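Side-chain contacts in SPbeta prophage-derived aminoglycoside N(3')-acetyltransferase-like protein YokD (Bacillus subtilis, PDB 2NYG), which binds coenzyme A as a homodimeric member of the antibiotic N-acetyltransferase family and may contribute to antibiotic resistance: residues 123-128 and 134-139; 185-190 and 261-266. All blocks are in the same frame, centred on the assembly; numbering follows the deposited sequence.

Contact 1: residues 123-128 and 134-139; sequences PEVKRS and SFVAWG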
loop_
_atom_site.group_PDB
_atom_site.type_symbol
_atom_site.label_atom_id
_atom_site.label_comp_id
_atom_site.label_asym_id
_atom_site.label_seq_id
_atom_site.Cartn_x
_atom_site.Cartn_y
_atom_site.Cartn_z
ATOM N N PRO A 123 6.275 -7.887 -6.550
ATOM C CA PRO A 123 7.181 -8.290 -7.627
ATOM C C PRO A 123 6.484 -8.995 -8.781
ATOM O O PRO A 123 5.826 -10.028 -8.593
ATOM C CB PRO A 123 8.177 -9.205 -6.919
ATOM C CG PRO A 123 8.146 -8.729 -5.504
ATOM C CD PRO A 123 6.687 -8.493 -5.272
ATOM N N GLU A 124 6.622 -8.414 -9.968
ATOM C CA GLU A 124 6.072 -8.973 -11.200
ATOM C C GLU A 124 4.625 -8.652 -11.564
ATOM O O GLU A 124 4.087 -9.187 -12.528
ATOM C CB GLU A 124 6.300 -10.480 -11.194
ATOM C CG GLU A 124 7.728 -10.824 -10.799
ATOM C CD GLU A 124 8.432 -11.665 -11.822
ATOM O OE1 GLU A 124 8.186 -12.889 -11.841
ATOM O OE2 GLU A 124 9.222 -11.098 -12.609
ATOM N N VAL A 125 4.005 -7.765 -10.802
ATOM C CA VAL A 125 2.638 -7.354 -11.062
ATOM C C VAL A 125 2.622 -6.134 -11.986
ATOM O O VAL A 125 3.337 -5.161 -11.756
ATOM C CB VAL A 125 1.922 -6.990 -9.755
ATOM C CG1 VAL A 125 0.535 -6.443 -10.053
ATOM C CG2 VAL A 125 1.844 -8.202 -8.864
ATOM N N LYS A 126 1.800 -6.189 -13.026
ATOM C CA LYS A 126 1.695 -5.077 -13.958
ATOM C C LYS A 126 0.386 -4.326 -13.734
ATOM O O LYS A 126 -0.558 -4.876 -13.162
ATOM C CB LYS A 126 1.748 -5.591 -15.386
ATOM C CG LYS A 126 3.092 -6.174 -15.799
ATOM C CD LYS A 126 4.028 -5.107 -16.357
ATOM C CE LYS A 126 5.131 -5.748 -17.174
ATOM N NZ LYS A 126 5.849 -6.766 -16.357
ATOM N N ARG A 127 0.336 -3.077 -14.196
ATOM C CA ARG A 127 -0.838 -2.224 -14.043
ATOM C C ARG A 127 -1.158 -1.515 -15.350
ATOM O O ARG A 127 -0.256 -1.026 -16.028
ATOM C CB ARG A 127 -0.574 -1.182 -12.960
ATOM C CG ARG A 127 -1.776 -0.379 -12.524
ATOM C CD ARG A 127 -1.408 0.527 -11.380
ATOM N NE ARG A 127 -2.560 1.241 -10.846
ATOM C CZ ARG A 127 -2.489 2.147 -9.877
ATOM N NH1 ARG A 127 -1.323 2.449 -9.335
ATOM N NH2 ARG A 127 -3.584 2.759 -9.457
ATOM N N SER A 128 -2.445 -1.456 -15.696
ATOM C CA SER A 128 -2.895 -0.793 -16.925
ATOM C C SER A 128 -2.834 0.739 -16.802
ATOM O O SER A 128 -2.806 1.297 -15.704
ATOM C CB SER A 128 -4.311 -1.248 -17.275
ATOM O OG SER A 128 -5.180 -1.117 -16.164
ATOM N N SER A 134 -8.039 1.424 -13.540
ATOM C CA SER A 134 -6.918 0.568 -13.883
ATOM C C SER A 134 -7.088 -0.790 -13.234
ATOM O O SER A 134 -7.869 -0.958 -12.300
ATOM C CB SER A 134 -5.598 1.189 -13.410
ATOM O OG SER A 134 -5.719 1.703 -12.093
ATOM N N PHE A 135 -6.361 -1.761 -13.770
ATOM C CA PHE A 135 -6.346 -3.112 -13.249
ATOM C C PHE A 135 -4.879 -3.460 -13.053
ATOM O O PHE A 135 -3.988 -2.775 -13.551
ATOM C CB PHE A 135 -6.976 -4.084 -14.244
ATOM C CG PHE A 135 -8.462 -3.984 -14.323
ATOM C CD1 PHE A 135 -9.272 -4.807 -13.546
ATOM C CD2 PHE A 135 -9.061 -3.075 -15.189
ATOM C CE1 PHE A 135 -10.664 -4.729 -13.637
ATOM C CE2 PHE A 135 -10.443 -2.985 -15.288
ATOM C CZ PHE A 135 -11.249 -3.816 -14.512
ATOM N N VAL A 136 -4.640 -4.521 -12.304
ATOM C CA VAL A 136 -3.299 -4.999 -12.050
ATOM C C VAL A 136 -3.372 -6.489 -12.282
ATOM O O VAL A 136 -4.373 -7.126 -11.948
ATOM C CB VAL A 136 -2.882 -4.733 -10.613
ATOM C CG1 VAL A 136 -2.518 -3.286 -10.435
ATOM C CG2 VAL A 136 -4.011 -5.086 -9.698
ATOM N N ALA A 137 -2.327 -7.049 -12.872
ATOM C CA ALA A 137 -2.315 -8.476 -13.128
ATOM C C ALA A 137 -0.930 -9.071 -12.961
ATOM O O ALA A 137 0.086 -8.395 -13.117
ATOM C CB ALA A 137 -2.851 -8.767 -14.524
ATOM N N TRP A 138 -0.927 -10.354 -12.625
ATOM C CA TRP A 138 0.266 -11.158 -12.411
ATOM C C TRP A 138 -0.013 -12.464 -13.139
ATOM O O TRP A 138 -1.128 -12.987 -13.059
ATOM C CB TRP A 138 0.430 -11.459 -10.917
ATOM C CG TRP A 138 1.586 -12.367 -10.574
ATOM C CD1 TRP A 138 2.825 -11.983 -10.169
ATOM C CD2 TRP A 138 1.600 -13.804 -10.600
ATOM N NE1 TRP A 138 3.610 -13.083 -9.937
ATOM C CE2 TRP A 138 2.882 -14.214 -10.193
ATOM C CE3 TRP A 138 0.653 -14.779 -10.926
ATOM C CZ2 TRP A 138 3.247 -15.557 -10.100
ATOM C CZ3 TRP A 138 1.016 -16.124 -10.832
ATOM C CH2 TRP A 138 2.303 -16.497 -10.420
ATOM N N GLY A 139 0.975 -12.996 -13.846
ATOM C CA GLY A 139 0.741 -14.259 -14.518
ATOM C C GLY A 139 0.951 -14.335 -16.014
ATOM O O GLY A 139 1.288 -13.360 -16.678
HETATM O O HOH W 1 3.817 -12.187 -13.724
#
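A beta hairpin at the margin of the mixed sheet brings Lys-126 opposite Ala-137 and Arg-127 opposite Val-136, with strand 126-127 outermost within its chain. Lys-126 and Ala-137 form the hydrogen-bonded antiparallel pair: Lys-126 N meets Ala-137 O at 2.8 Å, and Ala-137 N returns a bond to Lys-126 O. Toward the loop, Ser-128 grips Phe-135 twice. Ser-128 N donates to Phe-135 O at 3.0 Å, while Ser-128 OG accepts from Phe-135 N at 2.7 Å; a chi1 of 51° tucks this hydroxyl between its own backbone N and carbonyl carbon, facing Phe-135 N. In the non-hydrogen-bonded pair, the extended Arg-127 chain runs alongside Val-136, Arg-127 CG to Val-136 CG1 3.7 Å. Beyond it, Arg-127 NE gives only a weak bond to Ser-134 OG at 3.4 Å. The stronger partners of the guanidinium are Thr-106 O and Ser-70 O, and Ser-134 OG is itself hydrogen-bonded to Ser-70 O. At the other end, Val-125 divides its branches, CG1 touching Val-136 CB at 3.9 Å and CG2 reaching Trp-138 CB at 4.1 Å, the Val-125 and Trp-138 side chains crossing at about a right angle. The Trp-138 ring presents its edge to Pro-123 O, and a water bridges Glu-124 O and Gly-139 N. Strand 135-139 continues the sheet through backbone bonds to strand 65-69, while Phe-119 of helix 114-119 packs on Val-125, Val-136 and Trp-138; helix 142-146 lies against Lys-126, Phe-135 and Ala-137.

Contact 2: residues 185-190 and 261-266; sequences HLAEYR and KWFINN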
loop_
_atom_site.group_PDB
_atom_site.type_symbol
_atom_site.label_atom_id
_atom_site.label_comp_id
_atom_site.label_asym_id
_atom_site.label_seq_id
_atom_site.Cartn_x
_atom_site.Cartn_y
_atom_site.Cartn_z
ATOM N N HIS A 185 -19.865 -4.103 -15.037
ATOM C CA HIS A 185 -19.790 -2.831 -15.730
ATOM C C HIS A 185 -19.696 -3.076 -17.229
ATOM O O HIS A 185 -20.272 -2.329 -18.008
ATOM C CB HIS A 185 -18.559 -2.020 -15.302
ATOM C CG HIS A 185 -18.685 -1.347 -13.967
ATOM N ND1 HIS A 185 -19.638 -0.390 -13.700
ATOM C CD2 HIS A 185 -17.932 -1.453 -12.845
ATOM C CE1 HIS A 185 -19.466 0.067 -12.471
ATOM N NE2 HIS A 185 -18.438 -0.562 -11.931
ATOM N N LEU A 186 -18.962 -4.107 -17.636
ATOM C CA LEU A 186 -18.813 -4.399 -19.058
ATOM C C LEU A 186 -20.164 -4.553 -19.773
ATOM O O LEU A 186 -20.336 -4.058 -20.892
ATOM C CB LEU A 186 -17.969 -5.657 -19.264
ATOM C CG LEU A 186 -17.768 -6.166 -20.701
ATOM C CD1 LEU A 186 -17.040 -5.144 -21.578
ATOM C CD2 LEU A 186 -16.989 -7.465 -20.632
ATOM N N ALA A 187 -21.117 -5.238 -19.139
ATOM C CA ALA A 187 -22.438 -5.414 -19.731
ATOM C C ALA A 187 -23.093 -4.050 -20.021
ATOM O O ALA A 187 -23.809 -3.896 -21.016
ATOM C CB ALA A 187 -23.309 -6.234 -18.807
ATOM N N GLU A 188 -22.837 -3.061 -19.167
ATOM C CA GLU A 188 -23.404 -1.730 -19.363
ATOM C C GLU A 188 -22.994 -1.079 -20.680
ATOM O O GLU A 188 -23.546 -0.051 -21.051
ATOM C CB GLU A 188 -23.054 -0.807 -18.183
ATOM C CG GLU A 188 -23.818 -1.156 -16.909
ATOM C CD GLU A 188 -23.409 -0.343 -15.698
ATOM O OE1 GLU A 188 -22.226 -0.414 -15.296
ATOM O OE2 GLU A 188 -24.274 0.358 -15.134
ATOM N N TYR A 189 -22.037 -1.671 -21.390
ATOM C CA TYR A 189 -21.620 -1.133 -22.687
ATOM C C TYR A 189 -22.205 -1.981 -23.835
ATOM O O TYR A 189 -21.894 -1.768 -25.012
ATOM C CB TYR A 189 -20.095 -1.115 -22.816
ATOM C CG TYR A 189 -19.349 -0.247 -21.822
ATOM C CD1 TYR A 189 -19.115 -0.689 -20.517
ATOM C CD2 TYR A 189 -18.816 0.989 -22.202
ATOM C CE1 TYR A 189 -18.367 0.067 -19.620
ATOM C CE2 TYR A 189 -18.061 1.755 -21.310
ATOM C CZ TYR A 189 -17.842 1.280 -20.019
ATOM O OH TYR A 189 -17.083 1.999 -19.124
ATOM N N ARG A 190 -23.061 -2.935 -23.483
ATOM C CA ARG A 190 -23.682 -3.821 -24.460
ATOM C C ARG A 190 -25.212 -3.748 -24.410
ATOM O O ARG A 190 -25.893 -4.642 -24.913
ATOM C CB ARG A 190 -23.202 -5.253 -24.200
ATOM C CG ARG A 190 -21.686 -5.364 -24.223
ATOM C CD ARG A 190 -21.132 -6.736 -23.857
ATOM N NE ARG A 190 -19.726 -6.832 -24.252
ATOM C CZ ARG A 190 -18.931 -7.875 -24.031
ATOM N NH1 ARG A 190 -19.388 -8.947 -23.399
ATOM N NH2 ARG A 190 -17.677 -7.849 -24.460
ATOM N N LYS A 261 -28.452 -9.344 -20.272
ATOM C CA LYS A 261 -29.855 -9.704 -20.381
ATOM C C LYS A 261 -30.739 -9.135 -19.277
ATOM O O LYS A 261 -31.794 -8.560 -19.558
ATOM C CB LYS A 261 -29.988 -11.220 -20.467
ATOM C CG LYS A 261 -29.384 -11.737 -21.749
ATOM C CD LYS A 261 -29.472 -13.230 -21.897
ATOM C CE LYS A 261 -28.994 -13.624 -23.278
ATOM N NZ LYS A 261 -29.216 -15.061 -23.562
ATOM N N TRP A 262 -30.314 -9.279 -18.029
ATOM C CA TRP A 262 -31.070 -8.731 -16.912
ATOM C C TRP A 262 -31.294 -7.238 -17.193
ATOM O O TRP A 262 -32.401 -6.738 -17.053
ATOM C CB TRP A 262 -30.293 -8.913 -15.609
ATOM C CG TRP A 262 -31.062 -8.545 -14.383
ATOM C CD1 TRP A 262 -31.707 -9.396 -13.540
ATOM C CD2 TRP A 262 -31.241 -7.230 -13.842
ATOM N NE1 TRP A 262 -32.274 -8.697 -12.497
ATOM C CE2 TRP A 262 -32.006 -7.364 -12.660
ATOM C CE3 TRP A 262 -30.830 -5.951 -14.240
ATOM C CZ2 TRP A 262 -32.366 -6.268 -11.870
ATOM C CZ3 TRP A 262 -31.184 -4.863 -13.461
ATOM C CH2 TRP A 262 -31.946 -5.028 -12.286
ATOM N N PHE A 263 -30.238 -6.532 -17.586
ATOM C CA PHE A 263 -30.342 -5.110 -17.902
ATOM C C PHE A 263 -31.280 -4.844 -19.086
ATOM O O PHE A 263 -32.172 -4.004 -18.994
ATOM C CB PHE A 263 -28.963 -4.515 -18.250
ATOM C CG PHE A 263 -28.080 -4.245 -17.063
ATOM C CD1 PHE A 263 -28.565 -3.564 -15.960
ATOM C CD2 PHE A 263 -26.745 -4.638 -17.066
ATOM C CE1 PHE A 263 -27.743 -3.277 -14.878
ATOM C CE2 PHE A 263 -25.915 -4.356 -15.989
ATOM C CZ PHE A 263 -26.415 -3.675 -14.894
ATOM N N ILE A 264 -31.062 -5.549 -20.193
ATOM C CA ILE A 264 -31.864 -5.363 -21.393
ATOM C C ILE A 264 -33.360 -5.559 -21.165
ATOM O O ILE A 264 -34.180 -4.723 -21.574
ATOM C CB ILE A 264 -31.423 -6.336 -22.525
ATOM C CG1 ILE A 264 -30.015 -5.989 -22.998
ATOM C CG2 ILE A 264 -32.386 -6.247 -23.700
ATOM C CD1 ILE A 264 -29.496 -6.894 -24.104
ATOM N N ASN A 265 -33.712 -6.661 -20.516
ATOM C CA ASN A 265 -35.112 -6.964 -20.266
ATOM C C ASN A 265 -35.709 -6.235 -19.081
ATOM O O ASN A 265 -36.911 -6.296 -18.844
ATOM C CB ASN A 265 -35.278 -8.474 -20.068
ATOM C CG ASN A 265 -35.097 -9.267 -21.363
ATOM O OD1 ASN A 265 -35.664 -8.918 -22.397
ATOM N ND2 ASN A 265 -34.302 -10.332 -21.308
ATOM N N ASN A 266 -34.889 -5.527 -18.327
ATOM C CA ASN A 266 -35.448 -4.840 -17.185
ATOM C C ASN A 266 -35.655 -3.367 -17.450
ATOM O O ASN A 266 -36.399 -2.733 -16.721
ATOM C CB ASN A 266 -34.554 -5.001 -15.997
ATOM C CG ASN A 266 -35.231 -5.695 -14.825
ATOM O OD1 ASN A 266 -35.522 -6.888 -14.859
ATOM N ND2 ASN A 266 -35.466 -4.939 -13.772
#
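Phe-263 and Ile-264 are the residues of helix 252-268 that meet the end of helix 183-187 and the type I turn Ala-187 to Arg-190 following it. Phe-263 comes first and carries most of the contact. With CG anti to its carbonyl carbon (chi1 -77°), its ring reaches across to the turn. The ring edge receives the Ala-187 methyl, Ala-187 CB lying 4.2 Å from Phe-263 CD2. Farther out on the same ring, Glu-188 CG approaches Phe-263 CE2 at 3.9 Å, so the aliphatic part of the glutamate does the touching. The carboxylate beyond it is turned almost parallel to the ring, the two planes differing by 11°. Glu-188 OE1 accepts a hydrogen bond from His-185 ND1 at 3.0 Å, nearly along the C-O axis although tilted 20° from the imidazole plane, and Glu-188 OE2 is bonded to Arg-220 N. Ile-264, next in the helix, extends CD1 to within 4.3 Å of Arg-190 O. The arginine's charged end leads elsewhere, to a salt bridge with Glu-157 and a cation-pi contact with Tyr-165. No hydrogen bond links 185-190 to 261-266: the two meet through van der Waals contacts, chiefly of the Phe-263 ring with Ala-187 CB and Glu-188 CG. Glu-188 thus serves two environments, its aliphatic part packing on the phenyl ring while its buried carboxylate is bonded by His-185 ND1 and the backbone N of Arg-220.

In the fold
From the N terminus, the chain lays down strands 32-37 and 65-69 before reaching contact 1, which closes a short hairpin with five residues between its segments and adds two strands to one side of the mixed sheet. It then passes through helix 160-166 and the sheet strand 170-174 before opening contact 2. That contact closes a far longer loop of 70 residues, holding the three-stranded antiparallel sheet, helix 224-234 and strands 238-242 and 245-251, and ties helix 183-187 to the C-terminal helix 252-268. The two are in series, neither nested nor crossed. The centres of contact 1 and contact 2 are about 27 Å apart, on opposite sides of the chain's centre, and the contacts do not touch.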